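3,4-dihydroxy-2-butanone 4-phosphate synthase (Candida albicans, PDB 1TKS) catalyses the conversion of D-ribulose 5-phosphate to formate and 3,4-dihydroxy-2-butanone 4-phosphate, a step of riboflavin biosynthesis. Local coordinates at residues Phe20-Asp25 with Gly33-Ala38; Asn3-Ile8 with Ile190-Ile195. All blocks are in the same frame, centred on the assembly; numbering follows the deposited sequence.

Contact 1: Phe20-Asp25 with Gly33-Ala38; sequences FLIVMD and GDLIMA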
loop_
_atom_site.group_PDB
_atom_site.type_symbol
_atom_site.label_atom_id
_atom_site.label_comp_id
_atom_site.label_asym_id
_atom_site.label_seq_id
_atom_site.Cartn_x
_atom_site.Cartn_y
_atom_site.Cartn_z
ATOM N N PHE B 20 9.346 -13.029 -11.299
ATOM C CA PHE B 20 9.699 -12.230 -10.143
ATOM C C PHE B 20 11.063 -12.730 -9.694
ATOM O O PHE B 20 11.487 -13.832 -10.053
ATOM C CB PHE B 20 8.729 -12.486 -8.989
ATOM C CG PHE B 20 7.488 -11.658 -9.024
ATOM C CD1 PHE B 20 6.254 -12.231 -9.314
ATOM C CD2 PHE B 20 7.544 -10.302 -8.722
ATOM C CE1 PHE B 20 5.091 -11.461 -9.293
ATOM C CE2 PHE B 20 6.387 -9.528 -8.700
ATOM C CZ PHE B 20 5.159 -10.109 -8.987
ATOM N N LEU B 21 11.740 -11.903 -8.917
ATOM C CA LEU B 21 13.013 -12.259 -8.319
ATOM C C LEU B 21 12.894 -11.781 -6.881
ATOM O O LEU B 21 12.315 -10.727 -6.620
ATOM C CB LEU B 21 14.188 -11.550 -9.000
ATOM C CG LEU B 21 14.644 -12.098 -10.350
ATOM C CD1 LEU B 21 15.788 -11.243 -10.884
ATOM C CD2 LEU B 21 15.094 -13.544 -10.200
ATOM N N ILE B 22 13.389 -12.582 -5.947
ATOM C CA ILE B 22 13.390 -12.196 -4.546
ATOM C C ILE B 22 14.755 -11.543 -4.410
ATOM O O ILE B 22 15.772 -12.138 -4.768
ATOM C CB ILE B 22 13.288 -13.415 -3.616
ATOM C CG1 ILE B 22 11.922 -14.077 -3.795
ATOM C CG2 ILE B 22 13.482 -12.983 -2.161
ATOM C CD1 ILE B 22 11.801 -15.451 -3.154
ATOM N N VAL B 23 14.773 -10.313 -3.915
ATOM C CA VAL B 23 16.017 -9.572 -3.785
ATOM C C VAL B 23 16.354 -9.183 -2.346
ATOM O O VAL B 23 15.543 -8.562 -1.663
ATOM C CB VAL B 23 15.951 -8.296 -4.661
ATOM C CG1 VAL B 23 17.231 -7.504 -4.543
ATOM C CG2 VAL B 23 15.700 -8.683 -6.118
ATOM N N MET B 24 17.551 -9.563 -1.896
ATOM C CA MET B 24 18.042 -9.244 -0.550
ATOM C C MET B 24 19.190 -8.255 -0.753
ATOM O O MET B 24 19.704 -8.123 -1.866
ATOM C CB MET B 24 18.624 -10.478 0.147
ATOM C CG MET B 24 17.978 -11.788 -0.156
ATOM S SD MET B 24 16.226 -11.823 0.322
ATOM C CE MET B 24 16.342 -12.103 2.034
ATOM N N ASP B 25 19.586 -7.554 0.305
ATOM C CA ASP B 25 20.702 -6.612 0.212
ATOM C C ASP B 25 22.006 -7.358 -0.041
ATOM O O ASP B 25 22.793 -6.981 -0.908
ATOM C CB ASP B 25 20.850 -5.808 1.503
ATOM C CG ASP B 25 19.820 -4.714 1.627
ATOM O OD1 ASP B 25 19.411 -4.166 0.584
ATOM O OD2 ASP B 25 19.435 -4.388 2.768
ATOM N N GLY B 33 13.473 -9.768 2.492
ATOM C CA GLY B 33 13.354 -9.856 1.045
ATOM C C GLY B 33 12.201 -9.137 0.366
ATOM O O GLY B 33 11.092 -9.053 0.896
ATOM N N ASP B 34 12.477 -8.616 -0.826
ATOM C CA ASP B 34 11.472 -7.917 -1.615
ATOM C C ASP B 34 11.275 -8.621 -2.946
ATOM O O ASP B 34 12.219 -9.177 -3.510
ATOM C CB ASP B 34 11.897 -6.470 -1.906
ATOM C CG ASP B 34 11.783 -5.554 -0.695
ATOM O OD1 ASP B 34 11.176 -5.948 0.317
ATOM O OD2 ASP B 34 12.303 -4.421 -0.773
ATOM N N LEU B 35 10.041 -8.605 -3.437
ATOM C CA LEU B 35 9.744 -9.190 -4.738
ATOM C C LEU B 35 9.913 -8.064 -5.752
ATOM O O LEU B 35 9.433 -6.951 -5.532
ATOM C CB LEU B 35 8.305 -9.705 -4.781
ATOM C CG LEU B 35 8.090 -11.070 -4.134
ATOM C CD1 LEU B 35 6.606 -11.374 -4.077
ATOM C CD2 LEU B 35 8.833 -12.133 -4.938
ATOM N N ILE B 36 10.608 -8.348 -6.850
ATOM C CA ILE B 36 10.830 -7.355 -7.902
ATOM C C ILE B 36 10.676 -7.986 -9.284
ATOM O O ILE B 36 11.127 -9.108 -9.512
ATOM C CB ILE B 36 12.263 -6.755 -7.865
ATOM C CG1 ILE B 36 12.599 -6.248 -6.460
ATOM C CG2 ILE B 36 12.372 -5.625 -8.887
ATOM C CD1 ILE B 36 13.970 -5.594 -6.352
ATOM N N MET B 37 10.030 -7.269 -10.198
ATOM C CA MET B 37 9.884 -7.745 -11.572
ATOM C C MET B 37 9.770 -6.561 -12.513
ATOM O O MET B 37 9.586 -5.427 -12.074
ATOM C CB MET B 37 8.669 -8.680 -11.731
ATOM C CG MET B 37 7.279 -8.030 -11.708
ATOM S SD MET B 37 6.009 -9.148 -12.345
ATOM C CE MET B 37 6.265 -9.034 -14.101
ATOM N N ALA B 38 9.893 -6.833 -13.806
ATOM C CA ALA B 38 9.814 -5.798 -14.829
ATOM C C ALA B 38 8.449 -5.121 -14.819
ATOM O O ALA B 38 7.418 -5.783 -14.881
ATOM C CB ALA B 38 10.086 -6.405 -16.198
#
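The Phe20 ring carries the Met37 thioether over one face: SD stands 3.8 Å from the centroid of the Phe20 ring, displaced toward the CE2-CZ rim, in a Met-aromatic contact. Met37 CG lies between its own backbone N and carbonyl carbon (chi1 74°), where it reaches Phe20 CE2 at 3.5 Å. Leu35 CB approaches the same ring obliquely, at CD2. Beyond the ring the two segments pair as an antiparallel beta hairpin. Leu21 and Ile36 form one hydrogen-bonded pair and Val23 and Asp34 another; the bond from Val23 N to Asp34 O is short and straight (2.8 Å, 166° at the hydrogen), whereas that from Asp34 N to Val23 O is longer, 3.2 Å. Between them, Ile22 and Leu35 form a non-hydrogen-bonded pair whose side chains run side by side, Ile22 CG1 3.8 Å from Leu35 CD2. On the other face of the sheet, Ile36 CD1 packs against Val23 CG2 at 3.5 Å, and Asp34, a probable substrate ligand, is hydrogen-bonded through OD2 to His145 ND1. The hairpin is central in its mixed sheet: helix 178-188 packs on Ile22 and Met24, helix 44-52 on Phe20, Leu35 and Met37, strand 191-194 lies alongside strand 21-24, and strand 162-166 flanks strand 34-38.

Contact 2: Asn3-Ile8 with Ile190-Ile195; sequences NIFTPI and IKIINI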
loop_
_atom_site.group_PDB
_atom_site.type_symbol
_atom_site.label_atom_id
_atom_site.label_comp_id
_atom_site.label_asym_id
_atom_site.label_seq_id
_atom_site.Cartn_x
_atom_site.Cartn_y
_atom_site.Cartn_z
ATOM N N ASN B 3 24.455 -22.151 -3.241
ATOM C CA ASN B 3 23.310 -23.077 -3.017
ATOM C C ASN B 3 22.067 -22.324 -2.544
ATOM O O ASN B 3 21.040 -22.933 -2.239
ATOM C CB ASN B 3 23.691 -24.144 -1.986
ATOM C CG ASN B 3 24.020 -23.554 -0.627
ATOM O OD1 ASN B 3 24.949 -22.758 -0.490
ATOM N ND2 ASN B 3 23.255 -23.945 0.387
ATOM N N ILE B 4 22.167 -20.999 -2.472
ATOM C CA ILE B 4 21.046 -20.174 -2.042
ATOM C C ILE B 4 20.669 -19.149 -3.100
ATOM O O ILE B 4 19.502 -19.037 -3.481
ATOM C CB ILE B 4 21.364 -19.416 -0.727
ATOM C CG1 ILE B 4 21.470 -20.407 0.433
ATOM C CG2 ILE B 4 20.279 -18.378 -0.441
ATOM C CD1 ILE B 4 21.834 -19.764 1.760
ATOM N N PHE B 5 21.660 -18.404 -3.579
ATOM C CA PHE B 5 21.404 -17.376 -4.577
ATOM C C PHE B 5 21.676 -17.811 -6.012
ATOM O O PHE B 5 22.668 -18.483 -6.303
ATOM C CB PHE B 5 22.213 -16.115 -4.259
ATOM C CG PHE B 5 21.984 -15.589 -2.868
ATOM C CD1 PHE B 5 22.851 -15.925 -1.829
ATOM C CD2 PHE B 5 20.882 -14.779 -2.587
ATOM C CE1 PHE B 5 22.620 -15.470 -0.538
ATOM C CE2 PHE B 5 20.647 -14.320 -1.292
ATOM C CZ PHE B 5 21.518 -14.663 -0.262
ATOM N N THR B 6 20.773 -17.407 -6.899
ATOM C CA THR B 6 20.846 -17.713 -8.323
ATOM C C THR B 6 21.869 -16.825 -9.031
ATOM O O THR B 6 21.947 -15.626 -8.768
ATOM C CB THR B 6 19.464 -17.497 -8.986
ATOM O OG1 THR B 6 18.532 -18.459 -8.476
ATOM C CG2 THR B 6 19.555 -17.637 -10.497
ATOM N N PRO B 7 22.682 -17.408 -9.928
ATOM C CA PRO B 7 23.686 -16.626 -10.662
ATOM C C PRO B 7 22.979 -15.499 -11.418
ATOM O O PRO B 7 21.904 -15.705 -11.986
ATOM C CB PRO B 7 24.296 -17.653 -11.611
ATOM C CG PRO B 7 24.180 -18.929 -10.846
ATOM C CD PRO B 7 22.791 -18.840 -10.258
ATOM N N ILE B 8 23.586 -14.317 -11.442
ATOM C CA ILE B 8 22.981 -13.164 -12.104
ATOM C C ILE B 8 22.475 -13.395 -13.525
ATOM O O ILE B 8 21.362 -12.992 -13.852
ATOM C CB ILE B 8 23.946 -11.947 -12.132
ATOM C CG1 ILE B 8 23.981 -11.260 -10.767
ATOM C CG2 ILE B 8 23.473 -10.933 -13.161
ATOM C CD1 ILE B 8 24.315 -12.152 -9.646
ATOM N N ILE B 190 10.573 -19.221 -7.390
ATOM C CA ILE B 190 11.122 -17.895 -7.639
ATOM C C ILE B 190 12.589 -17.860 -7.228
ATOM O O ILE B 190 12.947 -18.265 -6.122
ATOM C CB ILE B 190 10.345 -16.816 -6.858
ATOM C CG1 ILE B 190 8.883 -16.811 -7.315
ATOM C CG2 ILE B 190 10.977 -15.440 -7.080
ATOM C CD1 ILE B 190 7.985 -15.865 -6.518
ATOM N N LYS B 191 13.430 -17.383 -8.142
ATOM C CA LYS B 191 14.867 -17.284 -7.914
ATOM C C LYS B 191 15.193 -16.140 -6.962
ATOM O O LYS B 191 14.486 -15.133 -6.918
ATOM C CB LYS B 191 15.588 -17.077 -9.248
ATOM C CG LYS B 191 15.619 -18.320 -10.137
ATOM C CD LYS B 191 15.950 -17.949 -11.577
ATOM C CE LYS B 191 16.388 -19.161 -12.387
ATOM N NZ LYS B 191 15.409 -20.282 -12.315
ATOM N N ILE B 192 16.280 -16.299 -6.214
ATOM C CA ILE B 192 16.699 -15.301 -5.232
ATOM C C ILE B 192 18.095 -14.774 -5.538
ATOM O O ILE B 192 18.988 -15.540 -5.890
ATOM C CB ILE B 192 16.723 -15.917 -3.813
ATOM C CG1 ILE B 192 15.379 -16.587 -3.516
ATOM C CG2 ILE B 192 17.041 -14.841 -2.776
ATOM C CD1 ILE B 192 15.379 -17.394 -2.241
ATOM N N ILE B 193 18.275 -13.464 -5.415
ATOM C CA ILE B 193 19.577 -12.839 -5.646
ATOM C C ILE B 193 19.784 -11.772 -4.577
ATOM O O ILE B 193 18.878 -11.492 -3.792
ATOM C CB ILE B 193 19.658 -12.123 -7.028
ATOM C CG1 ILE B 193 18.560 -11.061 -7.140
ATOM C CG2 ILE B 193 19.530 -13.133 -8.161
ATOM C CD1 ILE B 193 18.782 -10.065 -8.265
ATOM N N ASN B 194 20.975 -11.190 -4.525
ATOM C CA ASN B 194 21.216 -10.111 -3.583
ATOM C C ASN B 194 21.951 -8.988 -4.308
ATOM O O ASN B 194 22.609 -9.220 -5.326
ATOM C CB ASN B 194 21.952 -10.605 -2.316
ATOM C CG ASN B 194 23.359 -11.103 -2.582
ATOM O OD1 ASN B 194 24.283 -10.315 -2.772
ATOM N ND2 ASN B 194 23.531 -12.422 -2.580
ATOM N N ILE B 195 21.800 -7.767 -3.806
ATOM C CA ILE B 195 22.405 -6.598 -4.436
ATOM C C ILE B 195 23.919 -6.633 -4.492
ATOM O O ILE B 195 24.510 -6.211 -5.480
ATOM C CB ILE B 195 21.944 -5.305 -3.741
ATOM C CG1 ILE B 195 20.430 -5.157 -3.915
ATOM C CG2 ILE B 195 22.680 -4.101 -4.322
ATOM C CD1 ILE B 195 19.822 -3.989 -3.163
HETATM O O HOH W 1 17.836 -18.898 -5.858
#
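Thr6 and Ile192 are joined by a direct backbone hydrogen bond, Thr6 N to Ile192 O at 2.8 Å, nearly linear at 163°. The same carbonyl oxygen receives a CA-H...O contact from Phe5, so two neighbouring residues of the N-terminal segment converge on one acceptor. Water adds a second polar link: a single molecule donates to Ile4 O, accepts from Ile192 N at 3.1 Å and is hydrogen-bonded to Thr6 OG1 at 2.7 Å. An amide-aromatic contact follows at Asn194, whose ND2 sits 3.4 Å above the plane of the Phe5 ring, over its centre, with the amide plane turned 86° from the ring; Ile4 CG2 lies over the opposite face. Asn194 CG is held between its backbone N and carbonyl carbon (chi1 65°), and OD1 is hydrogen-bonded to Gln197 N, Asn194 being the N-cap residue of helix 195-203, which fixes the amide that meets the ring. Apolar contacts complete the interface: Ile192 CG2 reaches Phe5 CD2 at 3.8 Å, and Thr6 CG2 meets the Lys191 chain at CD. The irregular N-terminal segment thus runs beside strand 191-194, an outermost strand of the sheet within this chain, and leads into helix 8-16, while Phe5 also touches Met24 of the adjoining strand 21-24.

How the contacts relate
Contacts 1 and 2 share one mixed sheet, their centres 10 Å apart. Strand 21-24 joins them: it pairs antiparallel with strand 34-38 in contact 1 and parallel with strand 191-194 of contact 2. Ile22 O lies 2.9 Å from Ile193 N, and Met24 O likewise 2.9 Å from Ile195 N, both probable hydrogen bonds. In sequence, contact 1 is nested within the long loop that contact 2 closes. Contact 1 is closer to the probable active site, the Asp34 side chain being about 3 Å from that of His145, a likely magnesium ligand. In contact 2, the Asn194 side chain is about 7 Å from that of Arg143, a probable substrate-binding residue, and about 8 Å from that of His145.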